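Long-range contacts in ATP-dependent DNA ligase (Mycobacterium tuberculosis, PDB 6NHX), which catalyses the ATP-dependent sealing of DNA strands and works with Ku to repair double-strand breaks by non-homologous end joining: residues M11-T17 and R179-K185; G207-L211 and L236-K240. The protein carries 1 engineered substitution. All blocks are in the same frame, centred on the assembly; numbering follows the deposited sequence.

Contact 1 (M11-T17 and R179-K185); sequences MLATHGT and RCASWVK. With ATP (adenosine-5'-triphosphate), chain B.
Strand 12-15 is bonded on either side by one short segment: Leu-12 O takes the N-H of Cys-180, while Thr-14 is hydrogen-bonded through N to Trp-183 O (2.8 Å, almost straight) and through O to Lys-185 N. Segment 179-185 manages this by turning a corner, a type I turn from Cys-180 to Trp-183, so that both of its strands run parallel to 12-15 in a mixed sheet of the ligase nucleotidyltransferase domain. Thr-14 OG1 also ties down the turn, giving its proton to Cys-180 O at 2.8 Å from well above the carbonyl plane. Against the turn, the extended Met-11 lays its thioether over one face of the Trp-183 indole: SD is 3.9 Å from the centroid of the five-membered ring, a Met-aromatic contact, and CE adds a CH-pi contact there. This contact's two cations reach ATP from different strands. Lys-185, in the position of the first lysine of ligase motif V, extends so that NZ bridges O1A (2.7 Å) and O1G. Arg-179 bends at its third torsion (chi3 -57°), which brings its guanidinium under Leu-12 CD1 on one face and up to the γ-phosphate at its edge; Arg-51 contacts the same nucleotide. Ala-13 O fixes the rotation of that guanidinium: it receives NH1 at 2.8 Å, 8° from the guanidinium plane, while NH1 also meets ATP O1G at 2.9 Å.

Contact 2 (G207-L211 and L236-K240); sequences GVGSL and LANLK
Leu-236 O accepts the helical hydrogen bond of Lys-240 N at 2.7 Å, and Val-208 CG2 presses on the same oxygen from the neighbouring strand at 3.5 Å. Val-208 touches Leu-236, Leu-239 and Lys-240 in a strand-on-helix contact with no hydrogen bond across it, in the C-terminal OB-fold domain. Its two methyls divide the work. With CG1 anti to the backbone N (chi1 177°), the side chains of Val-208 and Leu-239 cross at about a right angle, CG1 meeting CD2 at 4.1 Å, whereas CG2 lies against the aliphatic part of Lys-240. There the two side chains slide past each other in opposite directions, and CG2 to Lys-240 CG, at 3.3 Å, is tighter than ordinary van der Waals contact. Farther along the strand, Leu-211 and Leu-239 reach toward each other tip to tip, CD1 to CD2 at 3.9 Å. At the other end Leu-236 covers the backbone of Gly-207 and Val-208, with CB 3.4 Å from Gly-207 CA. This apolar cover buries Val-208 N, which finds no hydrogen-bonding partner; Val-208 O is bonded by Thr-229 OG1. Between Val-208 and Leu-211, Gly-209 and Ser-210 both face Arg-200, forming a classic beta bulge. The short axes of strand and helix pass 8.4 Å apart at 55°. Helix 235-243 follows strand 220-228, the usual place of the OB-fold helix, and Leu-239 also rests on Trp-292 and Leu-295 of strand 291-295, while Val-208 and Leu-211 lean on Trp-199 of strand 190-201.

The two contacts share no secondary-structure element and lie on opposite sides of the chain's centre, their nearest atoms about 21 Å apart. Contact 1, in the nucleotidyltransferase domain, is only partly buried and joins strand to strand; its chemistry is mostly polar, with backbone pairing on one hand and positive side chains turned to a nucleotide on the other. Contact 2, in the OB-fold domain and away from the annotated sites, is mostly buried and joins strand to helix through aliphatic carbons. In this protein, then, chemistry differs with place: the sheet beside the nucleotide sends two cations to its phosphates, whereas the helix on the barrel strand meets it through hydrocarbon.

Contact 1 (M11-T17 and R179-K185)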
ATOM      1  N   MET A  11     -10.457  -7.600   6.251  1.00 13.84           N
ATOM      2  CA  MET A  11     -11.404  -7.474   5.155  1.00 14.68           C
ATOM      3  C   MET A  11     -10.736  -6.733   3.999  1.00 14.17           C
ATOM      4  O   MET A  11      -9.875  -5.875   4.197  1.00 13.71           O
ATOM      5  CB  MET A  11     -12.598  -6.667   5.663  1.00 14.36           C
ATOM      6  CG  MET A  11     -13.756  -6.547   4.693  1.00 17.05           C
ATOM      7  SD  MET A  11     -15.162  -5.772   5.514  1.00 15.54           S
ATOM      8  CE  MET A  11     -16.304  -5.628   4.128  1.00 13.72           C
ATOM      9  N   LEU A  12     -11.140  -7.065   2.775  1.00 14.30           N
ATOM     10  CA  LEU A  12     -10.493  -6.544   1.575  1.00 14.45           C
ATOM     11  C   LEU A  12     -11.514  -5.862   0.669  1.00 12.17           C
ATOM     12  O   LEU A  12     -12.708  -6.160   0.718  1.00 14.07           O
ATOM     13  CB  LEU A  12      -9.759  -7.663   0.832  1.00 16.36           C
ATOM     14  CG  LEU A  12      -8.670  -8.362   1.651  1.00 15.04           C
ATOM     15  CD1 LEU A  12      -8.168  -9.597   0.906  1.00 17.80           C
ATOM     16  CD2 LEU A  12      -7.516  -7.410   1.964  1.00 17.62           C
ATOM     17  N   ALA A  13     -11.010  -4.941  -0.162  1.00 12.51           N
ATOM     18  CA  ALA A  13     -11.825  -4.111  -1.043  1.00 11.96           C
ATOM     19  C   ALA A  13     -11.778  -4.627  -2.472  1.00 13.98           C
ATOM     20  O   ALA A  13     -10.813  -5.261  -2.899  1.00 16.56           O
ATOM     21  CB  ALA A  13     -11.349  -2.653  -1.036  1.00 14.03           C
ATOM     22  N   THR A  14     -12.833  -4.340  -3.205  1.00 12.81           N
ATOM     23  CA  THR A  14     -12.930  -4.721  -4.610  1.00 11.60           C
ATOM     24  C   THR A  14     -12.543  -3.540  -5.489  1.00 13.26           C
ATOM     25  O   THR A  14     -13.025  -2.423  -5.273  1.00 12.93           O
ATOM     26  CB  THR A  14     -14.371  -5.092  -4.929  1.00 11.47           C
ATOM     27  OG1 THR A  14     -14.814  -6.113  -4.026  1.00 17.75           O
ATOM     28  CG2 THR A  14     -14.479  -5.636  -6.314  1.00 14.63           C
ATOM     29  N   HIS A  15     -11.703  -3.784  -6.489  1.00 14.86           N
ATOM     30  CA  HIS A  15     -11.339  -2.713  -7.404  1.00 13.26           C
ATOM     31  C   HIS A  15     -12.573  -2.217  -8.150  1.00 16.28           C
ATOM     32  O   HIS A  15     -13.343  -3.010  -8.701  1.00 16.03           O
ATOM     33  CB  HIS A  15     -10.302  -3.217  -8.407  1.00 15.62           C
ATOM     34  CG  HIS A  15      -9.561  -2.121  -9.104  1.00 31.83           C
ATOM     35  ND1 HIS A  15      -8.770  -2.344 -10.210  1.00 37.47           N
ATOM     36  CD2 HIS A  15      -9.491  -0.792  -8.853  1.00 36.07           C
ATOM     37  CE1 HIS A  15      -8.246  -1.200 -10.611  1.00 36.25           C
ATOM     38  NE2 HIS A  15      -8.666  -0.243  -9.804  1.00 35.49           N
ATOM     39  N   GLY A  16     -12.764  -0.908  -8.161  1.00 14.32           N
ATOM     40  CA  GLY A  16     -13.893  -0.352  -8.875  1.00 14.19           C
ATOM     41  C   GLY A  16     -13.755   1.140  -9.040  1.00 14.72           C
ATOM     42  O   GLY A  16     -12.670   1.703  -8.877  1.00 19.02           O
ATOM     43  N   THR A  17     -14.878   1.784  -9.322  1.00 14.39           N
ATOM     44  CA  THR A  17     -14.940   3.230  -9.507  1.00 15.29           C
ATOM     45  C   THR A  17     -15.875   3.811  -8.459  1.00 15.01           C
ATOM     46  O   THR A  17     -17.021   3.368  -8.334  1.00 15.26           O
ATOM     47  CB  THR A  17     -15.439   3.572 -10.915  1.00 16.18           C
ATOM     48  OG1 THR A  17     -14.433   3.209 -11.857  1.00 16.44           O
ATOM     49  CG2 THR A  17     -15.711   5.065 -11.054  1.00 16.08           C
ATOM     50  N   ARG A 179     -12.771 -10.531   0.495  1.00 16.15           N
ATOM     51  CA  ARG A 179     -12.879  -9.358  -0.360  1.00 17.34           C
ATOM     52  C   ARG A 179     -14.345  -9.178  -0.723  1.00 15.49           C
ATOM     53  O   ARG A 179     -14.993 -10.122  -1.182  1.00 19.60           O
ATOM     54  CB  ARG A 179     -12.034  -9.546  -1.619  1.00 15.89           C
ATOM     55  CG  ARG A 179     -11.836  -8.262  -2.402  1.00 15.70           C
ATOM     56  CD  ARG A 179     -10.972  -8.485  -3.651  1.00 17.86           C
ATOM     57  NE  ARG A 179      -9.658  -9.050  -3.330  1.00 18.35           N
ATOM     58  CZ  ARG A 179      -8.588  -8.340  -2.988  1.00 17.63           C
ATOM     59  NH1 ARG A 179      -8.653  -7.013  -2.901  1.00 15.91           N
ATOM     60  NH2 ARG A 179      -7.436  -8.967  -2.750  1.00 18.12           N
ATOM     61  N   CYS A 180     -14.875  -7.972  -0.510  1.00 16.64           N
ATOM     62  CA  CYS A 180     -16.319  -7.778  -0.502  1.00 19.11           C
ATOM     63  C   CYS A 180     -16.740  -6.623  -1.397  1.00 16.20           C
ATOM     64  O   CYS A 180     -16.021  -5.631  -1.551  1.00 15.38           O
ATOM     65  CB  CYS A 180     -16.805  -7.483   0.921  1.00 18.64           C
ATOM     66  SG  CYS A 180     -16.436  -8.812   2.082  1.00 20.99           S
ATOM     67  N   ALA A 181     -17.947  -6.751  -1.953  1.00 16.66           N
ATOM     68  CA  ALA A 181     -18.528  -5.692  -2.768  1.00 14.53           C
ATOM     69  C   ALA A 181     -18.885  -4.455  -1.953  1.00 15.42           C
ATOM     70  O   ALA A 181     -19.089  -3.381  -2.530  1.00 15.90           O
ATOM     71  CB  ALA A 181     -19.773  -6.208  -3.496  1.00 18.23           C
ATOM     72  N   SER A 182     -18.931  -4.563  -0.627  1.00 13.38           N
ATOM     73  CA  SER A 182     -19.260  -3.432   0.227  1.00 13.51           C
ATOM     74  C   SER A 182     -18.088  -2.476   0.428  1.00 11.38           C
ATOM     75  O   SER A 182     -18.277  -1.410   1.033  1.00 13.28           O
ATOM     76  CB  SER A 182     -19.745  -3.953   1.577  1.00 17.59           C
ATOM     77  OG  SER A 182     -18.753  -4.813   2.120  1.00 17.62           O
ATOM     78  N   TRP A 183     -16.886  -2.837  -0.022  1.00 11.20           N
ATOM     79  CA  TRP A 183     -15.723  -1.955   0.010  1.00 11.55           C
ATOM     80  C   TRP A 183     -15.191  -1.846  -1.409  1.00 13.18           C
ATOM     81  O   TRP A 183     -14.937  -2.868  -2.049  1.00 14.02           O
ATOM     82  CB  TRP A 183     -14.601  -2.533   0.884  1.00 14.24           C
ATOM     83  CG  TRP A 183     -14.746  -2.441   2.376  1.00 12.55           C
ATOM     84  CD1 TRP A 183     -15.883  -2.255   3.087  1.00 13.01           C
ATOM     85  CD2 TRP A 183     -13.681  -2.523   3.316  1.00 12.14           C
ATOM     86  NE1 TRP A 183     -15.595  -2.232   4.444  1.00 12.53           N
ATOM     87  CE2 TRP A 183     -14.243  -2.398   4.600  1.00 12.78           C
ATOM     88  CE3 TRP A 183     -12.302  -2.712   3.197  1.00 12.94           C
ATOM     89  CZ2 TRP A 183     -13.463  -2.435   5.769  1.00 13.34           C
ATOM     90  CZ3 TRP A 183     -11.529  -2.753   4.346  1.00 13.47           C
ATOM     91  CH2 TRP A 183     -12.114  -2.614   5.611  1.00 13.58           C
ATOM     92  N   VAL A 184     -15.014  -0.616  -1.898  1.00 11.57           N
ATOM     93  CA  VAL A 184     -14.598  -0.390  -3.281  1.00 13.40           C
ATOM     94  C   VAL A 184     -13.350   0.484  -3.265  1.00 13.74           C
ATOM     95  O   VAL A 184     -13.357   1.566  -2.664  1.00 13.57           O
ATOM     96  CB  VAL A 184     -15.713   0.296  -4.081  1.00 12.30           C
ATOM     97  CG1 VAL A 184     -15.259   0.512  -5.510  1.00 12.20           C
ATOM     98  CG2 VAL A 184     -16.995  -0.544  -4.047  1.00 15.11           C
ATOM     99  N   LYS A 185     -12.277   0.024  -3.901  1.00 12.19           N
ATOM    100  CA  LYS A 185     -11.015   0.748  -3.937  1.00 12.50           C
ATOM    101  C   LYS A 185     -10.771   1.319  -5.329  1.00 12.49           C
ATOM    102  O   LYS A 185     -11.027   0.647  -6.331  1.00 13.00           O
ATOM    103  CB  LYS A 185      -9.832  -0.135  -3.510  1.00 12.76           C
ATOM    104  CG  LYS A 185      -9.776  -1.487  -4.191  1.00 15.86           C
ATOM    105  CD  LYS A 185      -8.452  -2.185  -3.922  1.00 17.70           C
ATOM    106  CE  LYS A 185      -8.343  -3.477  -4.713  1.00 17.20           C
ATOM    107  NZ  LYS A 185      -6.967  -4.063  -4.639  1.00 19.40           N
TER
HETATM  108  PG  ATP B1000      -5.005  -5.938  -2.098  1.00 17.91           P
HETATM  109  O1G ATP B1000      -6.376  -5.301  -2.197  1.00 17.33           O
HETATM  110  O2G ATP B1000      -4.966  -7.432  -2.356  1.00 20.04           O
HETATM  111  O3G ATP B1000      -4.274  -5.541  -0.827  1.00 18.64           O
HETATM  112  PB  ATP B1000      -3.010  -4.209  -3.364  1.00 22.60           P
HETATM  113  O1B ATP B1000      -2.499  -4.069  -4.775  1.00 31.05           O
HETATM  114  O2B ATP B1000      -2.056  -4.390  -2.204  1.00 33.43           O
HETATM  115  O3B ATP B1000      -4.144  -5.354  -3.345  1.00 22.96           O
HETATM  116  PA  ATP B1000      -4.354  -1.688  -3.859  1.00 19.07           P
HETATM  117  O1A ATP B1000      -5.055  -2.165  -5.095  1.00 22.17           O
HETATM  118  O2A ATP B1000      -3.159  -0.771  -3.857  1.00 23.61           O
HETATM  119  O3A ATP B1000      -3.963  -2.979  -3.006  1.00 24.28           O
HETATM  120  O5' ATP B1000      -5.466  -1.193  -2.792  1.00 22.18           O
HETATM  121  C5' ATP B1000      -5.082  -0.445  -1.641  1.00 17.49           C
HETATM  122  C4' ATP B1000      -4.610  -1.365  -0.511  1.00 14.02           C
HETATM  123  O4' ATP B1000      -4.462  -0.556   0.655  1.00 17.12           O
HETATM  124  C3' ATP B1000      -5.598  -2.457  -0.158  1.00 15.36           C
HETATM  125  O3' ATP B1000      -4.892  -3.525   0.468  1.00 17.30           O
HETATM  126  C2' ATP B1000      -6.432  -1.764   0.882  1.00 14.78           C
HETATM  127  O2' ATP B1000      -7.121  -2.686   1.740  1.00 15.59           O
HETATM  128  C1' ATP B1000      -5.400  -0.949   1.654  1.00 17.37           C
HETATM  129  N9  ATP B1000      -5.961   0.314   2.176  1.00 14.25           N
HETATM  130  C8  ATP B1000      -5.386   1.540   2.095  1.00 14.33           C
HETATM  131  N7  ATP B1000      -6.155   2.479   2.711  1.00 12.43           N
HETATM  132  C5  ATP B1000      -7.225   1.827   3.206  1.00 11.63           C
HETATM  133  C6  ATP B1000      -8.421   2.217   3.938  1.00 11.01           C
HETATM  134  N6  ATP B1000      -8.636   3.501   4.249  1.00 12.23           N
HETATM  135  N1  ATP B1000      -9.297   1.255   4.262  1.00 11.03           N
HETATM  136  C2  ATP B1000      -9.112  -0.032   3.947  1.00 11.57           C
HETATM  137  N3  ATP B1000      -8.043  -0.464   3.260  1.00 12.55           N
HETATM  138  C4  ATP B1000      -7.100   0.417   2.857  1.00 12.76           C

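Contact 2 (G207-L211 and L236-K240)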
ATOM      1  N   GLY A 207      23.504   5.437  -5.276  1.00 53.02           N
ATOM      2  CA  GLY A 207      22.679   4.251  -5.149  1.00 50.57           C
ATOM      3  C   GLY A 207      22.026   3.810  -6.447  1.00 51.95           C
ATOM      4  O   GLY A 207      22.703   3.665  -7.454  1.00 66.14           O
ATOM      5  N   VAL A 208      20.711   3.598  -6.420  1.00 43.78           N
ATOM      6  CA  VAL A 208      19.949   3.089  -7.558  1.00 46.60           C
ATOM      7  C   VAL A 208      19.119   4.249  -8.091  1.00 49.66           C
ATOM      8  O   VAL A 208      18.057   4.565  -7.547  1.00 39.66           O
ATOM      9  CB  VAL A 208      19.052   1.908  -7.169  1.00 47.33           C
ATOM     10  CG1 VAL A 208      18.221   1.446  -8.366  1.00 44.08           C
ATOM     11  CG2 VAL A 208      19.877   0.769  -6.629  1.00 51.35           C
ATOM     12  N   GLY A 209      19.583   4.872  -9.173  1.00 53.23           N
ATOM     13  CA  GLY A 209      18.853   5.998  -9.730  1.00 44.98           C
ATOM     14  C   GLY A 209      17.556   5.596 -10.401  1.00 40.62           C
ATOM     15  O   GLY A 209      16.550   6.307 -10.302  1.00 39.94           O
ATOM     16  N   SER A 210      17.547   4.451 -11.074  1.00 27.66           N
ATOM     17  CA  SER A 210      16.419   4.133 -11.927  1.00 23.17           C
ATOM     18  C   SER A 210      16.450   2.651 -12.261  1.00 19.26           C
ATOM     19  O   SER A 210      17.474   1.976 -12.115  1.00 19.17           O
ATOM     20  CB  SER A 210      16.464   4.959 -13.213  1.00 25.59           C
ATOM     21  OG  SER A 210      17.691   4.749 -13.892  1.00 23.18           O
ATOM     22  N   LEU A 211      15.308   2.167 -12.721  1.00 17.71           N
ATOM     23  CA  LEU A 211      15.116   0.764 -13.034  1.00 17.51           C
ATOM     24  C   LEU A 211      14.611   0.666 -14.459  1.00 18.28           C
ATOM     25  O   LEU A 211      13.795   1.483 -14.901  1.00 20.30           O
ATOM     26  CB  LEU A 211      14.105   0.125 -12.089  1.00 19.05           C
ATOM     27  CG  LEU A 211      14.545   0.125 -10.626  1.00 22.93           C
ATOM     28  CD1 LEU A 211      13.395  -0.273  -9.766  1.00 30.31           C
ATOM     29  CD2 LEU A 211      15.682  -0.833 -10.423  1.00 19.37           C
ATOM     30  N   LEU A 236      17.815   3.063  -2.310  1.00 65.58           N
ATOM     31  CA  LEU A 236      18.843   2.591  -3.225  1.00 64.18           C
ATOM     32  C   LEU A 236      19.722   1.538  -2.565  1.00 65.92           C
ATOM     33  O   LEU A 236      20.005   0.494  -3.162  1.00 68.66           O
ATOM     34  CB  LEU A 236      19.678   3.793  -3.656  1.00 66.80           C
ATOM     35  CG  LEU A 236      18.960   5.150  -3.791  1.00 64.26           C
ATOM     36  CD1 LEU A 236      19.920   6.173  -4.367  1.00 69.81           C
ATOM     37  CD2 LEU A 236      17.657   5.102  -4.606  1.00 51.24           C
ATOM     38  N   ALA A 237      20.145   1.795  -1.322  1.00 65.24           N
ATOM     39  CA  ALA A 237      20.911   0.818  -0.555  1.00 65.29           C
ATOM     40  C   ALA A 237      20.106  -0.448  -0.325  1.00 66.45           C
ATOM     41  O   ALA A 237      20.663  -1.552  -0.333  1.00 70.73           O
ATOM     42  CB  ALA A 237      21.325   1.425   0.791  1.00 60.21           C
ATOM     43  N   ASN A 238      18.793  -0.309  -0.144  1.00 55.88           N
ATOM     44  CA  ASN A 238      17.939  -1.472   0.059  1.00 46.72           C
ATOM     45  C   ASN A 238      17.547  -2.110  -1.269  1.00 47.13           C
ATOM     46  O   ASN A 238      17.599  -3.337  -1.410  1.00 44.17           O
ATOM     47  CB  ASN A 238      16.708  -1.074   0.878  1.00 41.85           C
ATOM     48  CG  ASN A 238      15.593  -2.124   0.840  1.00 56.13           C
ATOM     49  OD1 ASN A 238      15.065  -2.471  -0.220  1.00 68.74           O
ATOM     50  ND2 ASN A 238      15.218  -2.613   2.014  1.00 58.15           N
ATOM     51  N   LEU A 239      17.111  -1.305  -2.240  1.00 46.66           N
ATOM     52  CA  LEU A 239      16.814  -1.856  -3.559  1.00 38.19           C
ATOM     53  C   LEU A 239      18.034  -2.554  -4.134  1.00 34.57           C
ATOM     54  O   LEU A 239      17.913  -3.635  -4.719  1.00 29.85           O
ATOM     55  CB  LEU A 239      16.329  -0.757  -4.503  1.00 39.21           C
ATOM     56  CG  LEU A 239      15.307  -1.029  -5.599  1.00 32.01           C
ATOM     57  CD1 LEU A 239      14.079  -1.766  -5.092  1.00 36.68           C
ATOM     58  CD2 LEU A 239      14.908   0.306  -6.213  1.00 30.26           C
ATOM     59  N   LYS A 240      19.222  -1.959  -3.965  1.00 32.56           N
ATOM     60  CA  LYS A 240      20.447  -2.641  -4.369  1.00 33.54           C
ATOM     61  C   LYS A 240      20.558  -3.990  -3.683  1.00 23.87           C
ATOM     62  O   LYS A 240      21.015  -4.962  -4.290  1.00 24.61           O
ATOM     63  CB  LYS A 240      21.687  -1.798  -4.045  1.00 36.75           C
ATOM     64  CG  LYS A 240      22.241  -1.027  -5.227  1.00 46.61           C
ATOM     65  CD  LYS A 240      23.142   0.129  -4.801  1.00 52.80           C
ATOM     66  CE  LYS A 240      24.612  -0.259  -4.830  1.00 53.12           C
ATOM     67  NZ  LYS A 240      24.996  -1.113  -3.669  1.00 54.78           N
TER